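Local atomic coordinates of restriction endonuclease Hpy99I (Helicobacter pylori, PDB entry 3GOX), a protein that recognises and cuts a specific pseudopalindromic DNA sequence as a beta-beta-alpha-metal type II restriction endonuclease built with two bound zinc ions per chain. Residues V45-L50 with S59-I64; K75-C78 with I83-N86; C140-K145 with D172-G177; G179-K182 with F187-K190. All coordinates share one frame; numbering follows the deposited sequence.

Contact 1: residues V45-L50 with S59-I64; sequences VLFIGL and SELEAI
Leu61 meets Val45 and Phe47 in the interior of the small antiparallel sheet domain near the N terminus, a region assigned to the SH3 clan. Val45 and Leu61 reach toward each other tip to tip, methyl against methyl, with Val45 CG2 3.8 Å from Leu61 CD1. The valine torsion (chi1 -179°) decides which branch does this: CG1 lies opposite the backbone N and packs over one face of the Phe47 ring, 3.6 Å above its plane and offset toward the rim, while CG2 is left to face Leu61. The other leucine methyl, CD2, comes obliquely to the far end of the phenylalanine, 4.3 Å from Phe47 CZ. The leucine fork therefore spreads over two partners, one methyl to each. Phe47 starts from a backbone position that does not aim at 59-64, and the length of its side chain brings the ring up to Leu61. The alpha carbons of Val45 and Leu61 are 9.6 Å apart, so side chains alone span the distance. Val56 of strand 52-57 touches all three residues, and Val18 of strand 17-20 touches Val45 and Leu61. A branched valine, a forked leucine and a flat ring suit this buried place because they fill it with carbon alone. No hydrogen bond crosses between the segments, so the contact rests on apolar burial and shape, without the directional demands of polar pairing.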
# COMPACT_ATOMS: atom_id res chain seq x y z
N VAL A 45 -23.06 -19.50 -17.01
CA VAL A 45 -21.75 -18.88 -16.87
C VAL A 45 -21.88 -17.64 -15.99
O VAL A 45 -22.74 -16.80 -16.24
CB VAL A 45 -21.20 -18.44 -18.23
CG1 VAL A 45 -19.82 -17.80 -18.08
CG2 VAL A 45 -21.15 -19.58 -19.22
N LEU A 46 -21.03 -17.52 -14.98
CA LEU A 46 -20.92 -16.25 -14.22
C LEU A 46 -19.86 -15.42 -14.88
O LEU A 46 -18.65 -15.74 -14.79
CB LEU A 46 -20.55 -16.49 -12.75
CG LEU A 46 -20.33 -15.22 -11.93
CD1 LEU A 46 -21.59 -14.38 -11.90
CD2 LEU A 46 -19.90 -15.58 -10.52
N PHE A 47 -20.30 -14.35 -15.53
CA PHE A 47 -19.38 -13.36 -16.08
C PHE A 47 -18.96 -12.43 -14.96
O PHE A 47 -19.77 -11.74 -14.35
CB PHE A 47 -20.01 -12.67 -17.28
CG PHE A 47 -20.06 -13.54 -18.48
CD1 PHE A 47 -18.91 -13.79 -19.19
CD2 PHE A 47 -21.25 -14.14 -18.88
CE1 PHE A 47 -18.93 -14.62 -20.29
CE2 PHE A 47 -21.27 -14.96 -19.99
CZ PHE A 47 -20.11 -15.21 -20.70
N ILE A 48 -17.66 -12.45 -14.66
CA ILE A 48 -17.15 -11.97 -13.38
C ILE A 48 -17.17 -10.43 -13.28
O ILE A 48 -17.52 -9.89 -12.23
CB ILE A 48 -15.74 -12.51 -13.11
CG1 ILE A 48 -15.79 -14.04 -13.04
CG2 ILE A 48 -15.14 -11.90 -11.82
CD1 ILE A 48 -14.44 -14.70 -13.24
N GLY A 49 -16.87 -9.73 -14.37
CA GLY A 49 -16.86 -8.26 -14.33
C GLY A 49 -18.19 -7.65 -13.95
O GLY A 49 -18.27 -6.74 -13.11
N LEU A 50 -19.26 -8.13 -14.57
CA LEU A 50 -20.59 -7.59 -14.33
C LEU A 50 -21.38 -8.40 -13.30
O LEU A 50 -22.48 -8.02 -12.92
CB LEU A 50 -21.35 -7.47 -15.65
CG LEU A 50 -20.75 -6.42 -16.61
CD1 LEU A 50 -21.67 -6.23 -17.81
CD2 LEU A 50 -20.44 -5.08 -15.93
N SER A 59 -21.21 -23.23 -28.14
CA SER A 59 -20.63 -22.66 -29.36
C SER A 59 -20.24 -21.19 -29.24
O SER A 59 -19.42 -20.71 -30.03
CB SER A 59 -21.58 -22.85 -30.54
OG SER A 59 -22.77 -22.10 -30.37
N GLU A 60 -20.82 -20.51 -28.26
CA GLU A 60 -20.56 -19.08 -28.01
C GLU A 60 -19.39 -18.87 -27.02
O GLU A 60 -19.08 -17.72 -26.71
CB GLU A 60 -21.82 -18.42 -27.44
CG GLU A 60 -23.01 -18.40 -28.37
CD GLU A 60 -22.89 -17.37 -29.47
OE1 GLU A 60 -22.30 -16.29 -29.23
OE2 GLU A 60 -23.37 -17.64 -30.60
N LEU A 61 -18.77 -19.95 -26.54
CA LEU A 61 -17.73 -19.88 -25.49
C LEU A 61 -16.42 -20.48 -25.99
O LEU A 61 -16.44 -21.41 -26.80
CB LEU A 61 -18.15 -20.66 -24.26
CG LEU A 61 -19.45 -20.19 -23.59
CD1 LEU A 61 -19.91 -21.14 -22.49
CD2 LEU A 61 -19.33 -18.75 -23.06
N GLU A 62 -15.30 -19.94 -25.50
CA GLU A 62 -13.99 -20.48 -25.78
C GLU A 62 -13.28 -20.70 -24.43
O GLU A 62 -13.13 -19.78 -23.64
CB GLU A 62 -13.20 -19.52 -26.65
CG GLU A 62 -11.83 -20.01 -27.02
CD GLU A 62 -11.07 -19.02 -27.89
OE1 GLU A 62 -11.71 -18.21 -28.61
OE2 GLU A 62 -9.83 -19.06 -27.84
N ALA A 63 -12.84 -21.92 -24.16
CA ALA A 63 -12.07 -22.23 -22.96
C ALA A 63 -10.74 -21.50 -22.99
O ALA A 63 -10.09 -21.38 -24.02
CB ALA A 63 -11.80 -23.73 -22.85
N ILE A 64 -10.36 -20.98 -21.81
CA ILE A 64 -9.05 -20.38 -21.62
C ILE A 64 -8.30 -21.00 -20.44
O ILE A 64 -8.90 -21.59 -19.52
CB ILE A 64 -9.14 -18.84 -21.43
CG1 ILE A 64 -9.92 -18.46 -20.16
CG2 ILE A 64 -9.77 -18.20 -22.63
CD1 ILE A 64 -9.71 -16.95 -19.74

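Contact 2: residues K75-C78 with I83-N86; sequences KKIC and ILKN. With ZN (zinc ion), chain E.
Cys78 takes part in this hairpin twice over: its backbone N donates to Ile83 O at 3.1 Å, extending the strand pairing to a zinc ligand, while its SG, turned opposite the backbone N (chi1 174°), binds zinc at 2.3 Å. A soft thiolate suits this ion; Cys81 in the turn, with Cys107 and Cys110, completes the site. Lys76 and Lys85 form the antiparallel hydrogen-bonded pair: Lys76 N donates to Lys85 O at 2.8 Å, and Lys85 N returns a bond of 2.9 Å to Lys76 O. Lys75 meets the partner strand chiefly through its aliphatic stem. Its CB lies 3.7 Å from Leu84 CD1, and the two side chains cross at about a right angle. Beyond CG the lysine is extended and runs beside Asn86, pointing the same way, with Lys75 CG 3.7 Å from Asn86 OD1. Leu84 CD1 also touches Ile77 CG1 at 3.8 Å on the face these two residues share, so one methyl bridges Ile77 and the stem of Lys75. The two-stranded hairpin 75-77/84-86 thus carries a zinc knuckle at its turn, joined through the metal to the start of helix 108-115, while Lys76 NZ hydrogen-bonds Thr103 OG1, at the end of strand 101-103, and Arg104 O.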
# COMPACT_ATOMS: atom_id res chain seq x y z
N LYS A 75 -1.51 -11.80 -23.16
CA LYS A 75 -2.81 -11.28 -22.74
C LYS A 75 -2.94 -11.39 -21.23
O LYS A 75 -2.25 -12.19 -20.60
CB LYS A 75 -3.96 -12.05 -23.39
CG LYS A 75 -3.94 -12.00 -24.92
CD LYS A 75 -4.99 -12.91 -25.54
CE LYS A 75 -5.01 -12.82 -27.06
NZ LYS A 75 -6.02 -13.71 -27.69
N LYS A 76 -3.82 -10.58 -20.68
CA LYS A 76 -3.99 -10.43 -19.24
C LYS A 76 -5.47 -10.16 -18.97
O LYS A 76 -6.14 -9.47 -19.76
CB LYS A 76 -3.10 -9.30 -18.70
CG LYS A 76 -3.19 -9.03 -17.20
CD LYS A 76 -2.24 -7.91 -16.75
CE LYS A 76 -2.17 -7.85 -15.28
NZ LYS A 76 -1.26 -6.77 -14.81
N ILE A 77 -5.98 -10.72 -17.87
CA ILE A 77 -7.37 -10.52 -17.45
C ILE A 77 -7.41 -9.33 -16.48
O ILE A 77 -6.72 -9.34 -15.46
CB ILE A 77 -7.92 -11.75 -16.75
CG1 ILE A 77 -7.81 -13.00 -17.64
CG2 ILE A 77 -9.39 -11.51 -16.34
CD1 ILE A 77 -8.09 -14.33 -16.89
N CYS A 78 -8.22 -8.31 -16.78
CA CYS A 78 -8.33 -7.13 -15.93
C CYS A 78 -9.03 -7.48 -14.61
O CYS A 78 -10.00 -8.24 -14.61
CB CYS A 78 -9.09 -6.02 -16.65
SG CYS A 78 -9.45 -4.58 -15.61
N ILE A 83 -12.14 -8.68 -18.42
CA ILE A 83 -12.07 -8.93 -19.86
C ILE A 83 -10.61 -9.26 -20.14
O ILE A 83 -9.69 -8.66 -19.53
CB ILE A 83 -12.54 -7.69 -20.67
CG1 ILE A 83 -14.02 -7.44 -20.37
CG2 ILE A 83 -12.27 -7.86 -22.17
CD1 ILE A 83 -14.54 -6.11 -20.90
N LEU A 84 -10.41 -10.23 -21.02
CA LEU A 84 -9.08 -10.66 -21.44
C LEU A 84 -8.62 -9.70 -22.54
O LEU A 84 -9.31 -9.55 -23.56
CB LEU A 84 -9.14 -12.10 -21.96
CG LEU A 84 -7.84 -12.74 -22.46
CD1 LEU A 84 -6.90 -13.00 -21.29
CD2 LEU A 84 -8.20 -14.03 -23.25
N LYS A 85 -7.51 -9.01 -22.29
CA LYS A 85 -6.97 -7.97 -23.17
C LYS A 85 -5.50 -8.22 -23.44
O LYS A 85 -4.82 -8.90 -22.68
CB LYS A 85 -7.16 -6.59 -22.51
CG LYS A 85 -8.60 -6.18 -22.38
CD LYS A 85 -8.74 -4.72 -21.92
CE LYS A 85 -10.21 -4.31 -21.82
NZ LYS A 85 -10.38 -2.83 -21.71
N ASN A 86 -4.98 -7.62 -24.50
CA ASN A 86 -3.55 -7.68 -24.76
C ASN A 86 -2.78 -6.97 -23.65
O ASN A 86 -3.30 -6.02 -23.03
CB ASN A 86 -3.20 -7.04 -26.10
CG ASN A 86 -3.71 -7.84 -27.29
OD1 ASN A 86 -3.88 -9.06 -27.21
ND2 ASN A 86 -3.96 -7.15 -28.39
ZN ZN E . -10.71 -3.39 -17.15

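Contact 3: residues C140-K145 with D172-G177; sequences CPICEK and DSCNTG. With ZN (zinc ion), chain F; NA (sodium ion), chain G; nucleotides of chain D; nucleotides of chain C.
This is a metal-centred contact: the loop 140-145, between strands 137-139 and 146-148, is tied to the start of helix 172-180 by a zinc ion, probably structural, within the endonuclease VII-like region. Cys140 SG, Cys143 SG and Cys174 SG bind the ion, the last at 2.3 Å, and Cys171 supplies the fourth sulfur. Cysteine suits the place because its short thiolate binds zinc firmly. Cys143 takes the crowded position (chi1 69°), its sulfur between backbone N and carbonyl carbon, and its CB packs 3.5 Å from Cys174 SG. The thiolates also receive backbone N-H groups, Ile142 N to Cys140 SG and Lys145 N to Cys143 SG (each 3.6 Å), which probably moderates their negative charge. Ile142 CB covers Cys174 SG at 3.9 Å. A water joins Lys145 NZ to Ser173 OG. On the same helix, Asn175 OD1 coordinates sodium at 2.3 Å. Its ND2 donates a hydrogen bond to O3' of DG7 of chain D (2.7 Å); Asp158 and that O3' also bind the sodium, consistent with the metal site of the beta-beta-alpha-metal finger formed by strands 155-159 and 166-171 and helix 172-180. Asp172 OD1 accepts a bond from N2 of that guanine at 3.1 Å. The zinc thus sets this helix's first turn against the loop, while Ile170 of strand 166-171 packs on Ile142 and Asn175 and Val156 of strand 155-159 on Asp172.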
# COMPACT_ATOMS: atom_id res chain seq x y z
N CYS A 140 2.77 13.64 9.81
CA CYS A 140 1.67 13.36 8.89
C CYS A 140 0.32 13.50 9.59
O CYS A 140 0.13 13.02 10.70
CB CYS A 140 1.81 11.96 8.30
SG CYS A 140 0.49 11.51 7.11
N PRO A 141 -0.62 14.23 8.97
CA PRO A 141 -1.90 14.43 9.65
C PRO A 141 -2.78 13.19 9.78
O PRO A 141 -3.76 13.23 10.55
CB PRO A 141 -2.59 15.51 8.80
CG PRO A 141 -1.95 15.48 7.49
CD PRO A 141 -0.53 14.96 7.69
N ILE A 142 -2.45 12.12 9.07
CA ILE A 142 -3.26 10.90 9.13
C ILE A 142 -2.63 9.91 10.10
O ILE A 142 -3.17 9.67 11.18
CB ILE A 142 -3.50 10.30 7.74
CG1 ILE A 142 -4.23 11.31 6.84
CG2 ILE A 142 -4.30 8.98 7.85
CD1 ILE A 142 -4.47 10.84 5.44
N CYS A 143 -1.45 9.40 9.75
CA CYS A 143 -0.79 8.39 10.56
C CYS A 143 -0.05 8.94 11.78
O CYS A 143 0.37 8.16 12.63
CB CYS A 143 0.19 7.57 9.71
SG CYS A 143 1.63 8.49 9.14
N GLU A 144 0.13 10.26 11.84
CA GLU A 144 0.76 10.93 12.98
C GLU A 144 2.23 10.58 13.16
O GLU A 144 2.82 10.90 14.19
CB GLU A 144 -0.03 10.67 14.29
CG GLU A 144 -1.47 11.18 14.21
CD GLU A 144 -2.29 10.98 15.47
OE1 GLU A 144 -1.81 10.37 16.44
OE2 GLU A 144 -3.45 11.45 15.49
N LYS A 145 2.85 9.95 12.16
CA LYS A 145 4.28 9.66 12.24
C LYS A 145 5.10 10.90 11.91
O LYS A 145 4.80 11.63 10.97
CB LYS A 145 4.67 8.49 11.36
CG LYS A 145 3.94 7.20 11.71
CD LYS A 145 4.67 5.94 11.16
CE LYS A 145 4.82 5.89 9.63
NZ LYS A 145 3.49 5.77 8.90
N ASP A 172 3.41 9.36 1.54
CA ASP A 172 3.12 8.43 0.42
C ASP A 172 2.51 7.14 0.93
O ASP A 172 1.64 6.57 0.28
CB ASP A 172 4.43 8.18 -0.36
CG ASP A 172 4.27 7.22 -1.55
OD1 ASP A 172 3.84 7.66 -2.63
OD2 ASP A 172 4.67 6.04 -1.42
N SER A 173 2.94 6.68 2.10
CA SER A 173 2.37 5.46 2.70
C SER A 173 0.87 5.63 2.92
O SER A 173 0.06 4.78 2.51
CB SER A 173 3.10 5.17 4.00
OG SER A 173 2.56 4.07 4.70
N CYS A 174 0.46 6.72 3.56
CA CYS A 174 -0.96 7.00 3.78
C CYS A 174 -1.71 7.19 2.48
O CYS A 174 -2.83 6.69 2.33
CB CYS A 174 -1.14 8.24 4.67
SG CYS A 174 -0.82 7.86 6.42
N ASN A 175 -1.13 7.91 1.53
CA ASN A 175 -1.79 8.19 0.27
C ASN A 175 -2.11 6.90 -0.50
O ASN A 175 -3.21 6.73 -1.03
CB ASN A 175 -0.94 9.12 -0.59
CG ASN A 175 -1.67 9.59 -1.83
OD1 ASN A 175 -2.74 10.17 -1.73
ND2 ASN A 175 -1.09 9.35 -3.00
N THR A 176 -1.14 5.98 -0.52
CA THR A 176 -1.32 4.72 -1.22
C THR A 176 -2.20 3.75 -0.42
O THR A 176 -2.72 2.79 -0.99
CB THR A 176 0.04 4.10 -1.59
OG1 THR A 176 0.90 3.99 -0.44
CG2 THR A 176 0.71 4.95 -2.68
N GLY A 177 -2.40 4.02 0.87
CA GLY A 177 -3.41 3.35 1.68
C GLY A 177 -4.82 3.82 1.38
O GLY A 177 -5.75 3.01 1.27
ZN ZN F . 1.00 9.22 6.94
NA NA G . -4.53 10.61 -3.10
P DG D 7 -5.00 4.36 -6.67
OP1 DG D 7 -6.44 4.70 -6.55
OP2 DG D 7 -4.46 3.86 -7.96
O5' DG D 7 -4.17 5.66 -6.28
C5' DG D 7 -4.33 6.24 -5.00
C4' DG D 7 -3.30 7.33 -4.78
O4' DG D 7 -1.98 6.77 -4.96
C3' DG D 7 -3.36 8.52 -5.74
O3' DG D 7 -2.82 9.66 -5.07
C2' DG D 7 -2.45 8.08 -6.86
C1' DG D 7 -1.35 7.34 -6.10
N9 DG D 7 -0.72 6.25 -6.87
C8 DG D 7 -1.30 5.50 -7.86
N7 DG D 7 -0.48 4.65 -8.42
C5 DG D 7 0.72 4.84 -7.74
C6 DG D 7 1.99 4.22 -7.92
O6 DG D 7 2.33 3.38 -8.76
N1 DG D 7 2.92 4.69 -7.00
C2 DG D 7 2.68 5.65 -6.05
N2 DG D 7 3.72 5.96 -5.25
N3 DG D 7 1.51 6.26 -5.88
C4 DG D 7 0.58 5.81 -6.76
P DG C 4 12.58 3.44 -4.26
OP1 DG C 4 13.99 3.68 -3.83
OP2 DG C 4 12.22 2.15 -4.90
O5' DG C 4 11.65 3.67 -2.99
C5' DG C 4 11.52 4.97 -2.42
C4' DG C 4 10.39 5.02 -1.42
O4' DG C 4 9.15 4.67 -2.06
C3' DG C 4 10.49 4.09 -0.22
O3' DG C 4 9.72 4.66 0.84
C2' DG C 4 9.82 2.83 -0.75
C1' DG C 4 8.67 3.42 -1.56
N9 DG C 4 8.23 2.62 -2.71
C8 DG C 4 9.02 2.01 -3.65
N7 DG C 4 8.33 1.42 -4.59
C5 DG C 4 7.00 1.65 -4.25
C6 DG C 4 5.79 1.28 -4.91
O6 DG C 4 5.65 0.68 -5.98
N1 DG C 4 4.68 1.70 -4.20
C2 DG C 4 4.71 2.40 -3.02
N2 DG C 4 3.51 2.70 -2.47
N3 DG C 4 5.82 2.78 -2.41
C4 DG C 4 6.92 2.37 -3.07
O HOH W 1 4.57 4.30 6.64
O HOH W 2 -5.36 8.50 -2.50
O HOH W 3 -6.65 10.74 -4.35

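Contact 4: residues G179-K182 with F187-K190; sequences GRFK and FLEK. With nucleotides of chain D.
Lys182 CG lies anti to the carbonyl carbon (chi1 -45°) and the chain is extended beyond it, which carries the methylenes to Phe187. CE lies over one face of that ring, 3.9 Å from its centroid and 25° off the normal, a CH-pi contact; CD also nears Phe187 CE2 at 3.4 Å. The ammonium group goes on to Cys143 O of the second subunit, so the lysine's carbon stem serves the aromatic and its charged end the dimer. Phe181 keeps CG beside its backbone N (chi1 -54°), and its side chain crosses that of Leu188 at about a right angle, Leu188 CD2 lying obliquely to the ring, 3.8 Å from Phe181 CD2. The carbonyl oxygen of Phe181 sits 3.7 Å from Phe187 CB. Bulky apolar residues suit this buried bend. Arg180, next in the chain to Phe181, reaches into the DNA: NH1 donates to O2 of DC6 of chain D at 3.1 Å and NH2 to O2 of DT5 of chain D at 2.8 Å. Both are pyrimidine acceptors on the minor-groove edge, matched to a guanidinium's paired donors. Lys182, with its positive phi, is the C-prime residue of a Schellman motif that ends helix 172-180, and the turn after it leads into helix 185-197, whose first turn packs back on that end.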
# COMPACT_ATOMS: atom_id res chain seq x y z
N GLY A 179 -5.92 4.85 -1.39
CA GLY A 179 -6.32 4.27 -2.68
C GLY A 179 -6.73 2.81 -2.61
O GLY A 179 -7.59 2.35 -3.38
N ARG A 180 -6.09 2.07 -1.71
CA ARG A 180 -6.51 0.67 -1.51
C ARG A 180 -7.98 0.56 -1.12
O ARG A 180 -8.64 -0.44 -1.41
CB ARG A 180 -5.63 0.01 -0.47
CG ARG A 180 -4.24 -0.30 -1.02
CD ARG A 180 -3.22 -0.56 0.07
NE ARG A 180 -2.11 -1.41 -0.34
CZ ARG A 180 -1.07 -1.02 -1.07
NH1 ARG A 180 -0.97 0.23 -1.49
NH2 ARG A 180 -0.13 -1.90 -1.40
N PHE A 181 -8.48 1.58 -0.44
CA PHE A 181 -9.87 1.65 0.02
C PHE A 181 -10.70 2.65 -0.79
O PHE A 181 -11.75 3.11 -0.36
CB PHE A 181 -9.89 1.92 1.53
CG PHE A 181 -9.07 0.91 2.31
CD1 PHE A 181 -9.34 -0.45 2.20
CD2 PHE A 181 -7.99 1.31 3.07
CE1 PHE A 181 -8.56 -1.39 2.86
CE2 PHE A 181 -7.22 0.37 3.75
CZ PHE A 181 -7.51 -0.98 3.65
N LYS A 182 -10.21 2.94 -2.00
CA LYS A 182 -10.93 3.71 -3.03
C LYS A 182 -11.25 5.14 -2.58
O LYS A 182 -12.18 5.76 -3.10
CB LYS A 182 -12.21 2.98 -3.47
CG LYS A 182 -12.01 1.48 -3.72
CD LYS A 182 -13.29 0.77 -4.17
CE LYS A 182 -13.28 -0.74 -3.84
NZ LYS A 182 -14.44 -1.49 -4.45
N PHE A 187 -15.60 1.99 2.66
CA PHE A 187 -14.68 0.87 2.81
C PHE A 187 -13.83 1.00 4.06
O PHE A 187 -13.42 0.00 4.65
CB PHE A 187 -13.86 0.66 1.53
CG PHE A 187 -14.71 0.26 0.35
CD1 PHE A 187 -15.34 -0.98 0.32
CD2 PHE A 187 -14.93 1.15 -0.70
CE1 PHE A 187 -16.16 -1.32 -0.74
CE2 PHE A 187 -15.75 0.80 -1.76
CZ PHE A 187 -16.37 -0.44 -1.78
N LEU A 188 -13.58 2.23 4.49
CA LEU A 188 -12.87 2.46 5.74
C LEU A 188 -13.71 1.99 6.92
O LEU A 188 -13.19 1.40 7.87
CB LEU A 188 -12.51 3.94 5.89
CG LEU A 188 -11.52 4.42 4.83
CD1 LEU A 188 -11.48 5.93 4.88
CD2 LEU A 188 -10.14 3.81 5.03
N GLU A 189 -15.02 2.22 6.83
CA GLU A 189 -15.94 1.78 7.87
C GLU A 189 -15.98 0.26 7.91
O GLU A 189 -16.02 -0.34 8.98
CB GLU A 189 -17.34 2.36 7.64
CG GLU A 189 -17.44 3.87 7.89
CD GLU A 189 -17.48 4.26 9.37
OE1 GLU A 189 -17.21 3.39 10.24
OE2 GLU A 189 -17.78 5.44 9.67
N LYS A 190 -15.91 -0.36 6.74
CA LYS A 190 -15.81 -1.81 6.67
C LYS A 190 -14.53 -2.32 7.32
O LYS A 190 -14.55 -3.32 8.03
CB LYS A 190 -15.90 -2.28 5.22
CG LYS A 190 -17.31 -2.16 4.67
CD LYS A 190 -17.50 -3.02 3.48
CE LYS A 190 -17.62 -4.49 3.87
NZ LYS A 190 -17.35 -5.33 2.70
P DC D 6 -4.48 -1.52 -7.25
OP1 DC D 6 -5.94 -1.71 -7.07
OP2 DC D 6 -3.89 -1.53 -8.61
O5' DC D 6 -4.09 -0.13 -6.57
C5' DC D 6 -4.53 0.18 -5.25
C4' DC D 6 -3.67 1.28 -4.68
O4' DC D 6 -2.33 0.80 -4.47
C3' DC D 6 -3.51 2.47 -5.60
O3' DC D 6 -4.66 3.32 -5.50
C2' DC D 6 -2.24 3.11 -5.06
C1' DC D 6 -1.44 1.92 -4.52
N1 DC D 6 -0.27 1.52 -5.31
C2 DC D 6 0.96 1.38 -4.66
O2 DC D 6 1.01 1.55 -3.43
N3 DC D 6 2.06 1.05 -5.38
C4 DC D 6 1.96 0.85 -6.70
N4 DC D 6 3.07 0.54 -7.37
C5 DC D 6 0.71 0.96 -7.38
C6 DC D 6 -0.37 1.30 -6.66
P DT D 5 -1.49 -6.98 -8.45
OP1 DT D 5 -2.78 -7.71 -8.33
OP2 DT D 5 -0.96 -6.67 -9.80
O5' DT D 5 -1.68 -5.61 -7.67
C5' DT D 5 -2.35 -5.57 -6.42
C4' DT D 5 -2.09 -4.24 -5.75
O4' DT D 5 -0.69 -4.12 -5.46
C3' DT D 5 -2.42 -3.04 -6.64
O3' DT D 5 -3.75 -2.61 -6.33
C2' DT D 5 -1.37 -2.01 -6.28
C1' DT D 5 -0.37 -2.75 -5.38
N1 DT D 5 1.05 -2.63 -5.72
C2 DT D 5 1.90 -2.19 -4.73
O2 DT D 5 1.50 -1.82 -3.64
N3 DT D 5 3.22 -2.19 -5.07
C4 DT D 5 3.78 -2.58 -6.27
O4 DT D 5 5.00 -2.55 -6.42
C5 DT D 5 2.83 -3.00 -7.28
C7 DT D 5 3.33 -3.42 -8.63
C6 DT D 5 1.53 -3.00 -6.96

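Along the chain the four contacts come in series, and none nests in or crosses another. Contact 1 closes the short loop through strand 52-57 in the SH3-like domain. Contact 2 follows directly, closing a hairpin over four residues; the two touch where Ile64 CD1 packs on Ile77 CD1, which joins the N-terminal sheet to the first zinc site. Contact 3 makes the longest closure, spanning 26 residues with strands 146-148, 155-159 and 166-171 between its segments. Contact 4 continues from the same helix, closing over the four residues that turn helix 172-180 into helix 185-197. Contacts 2 and 3 lie on opposite sides of the chain's centre, their centres about 33 Å apart, each with its own zinc.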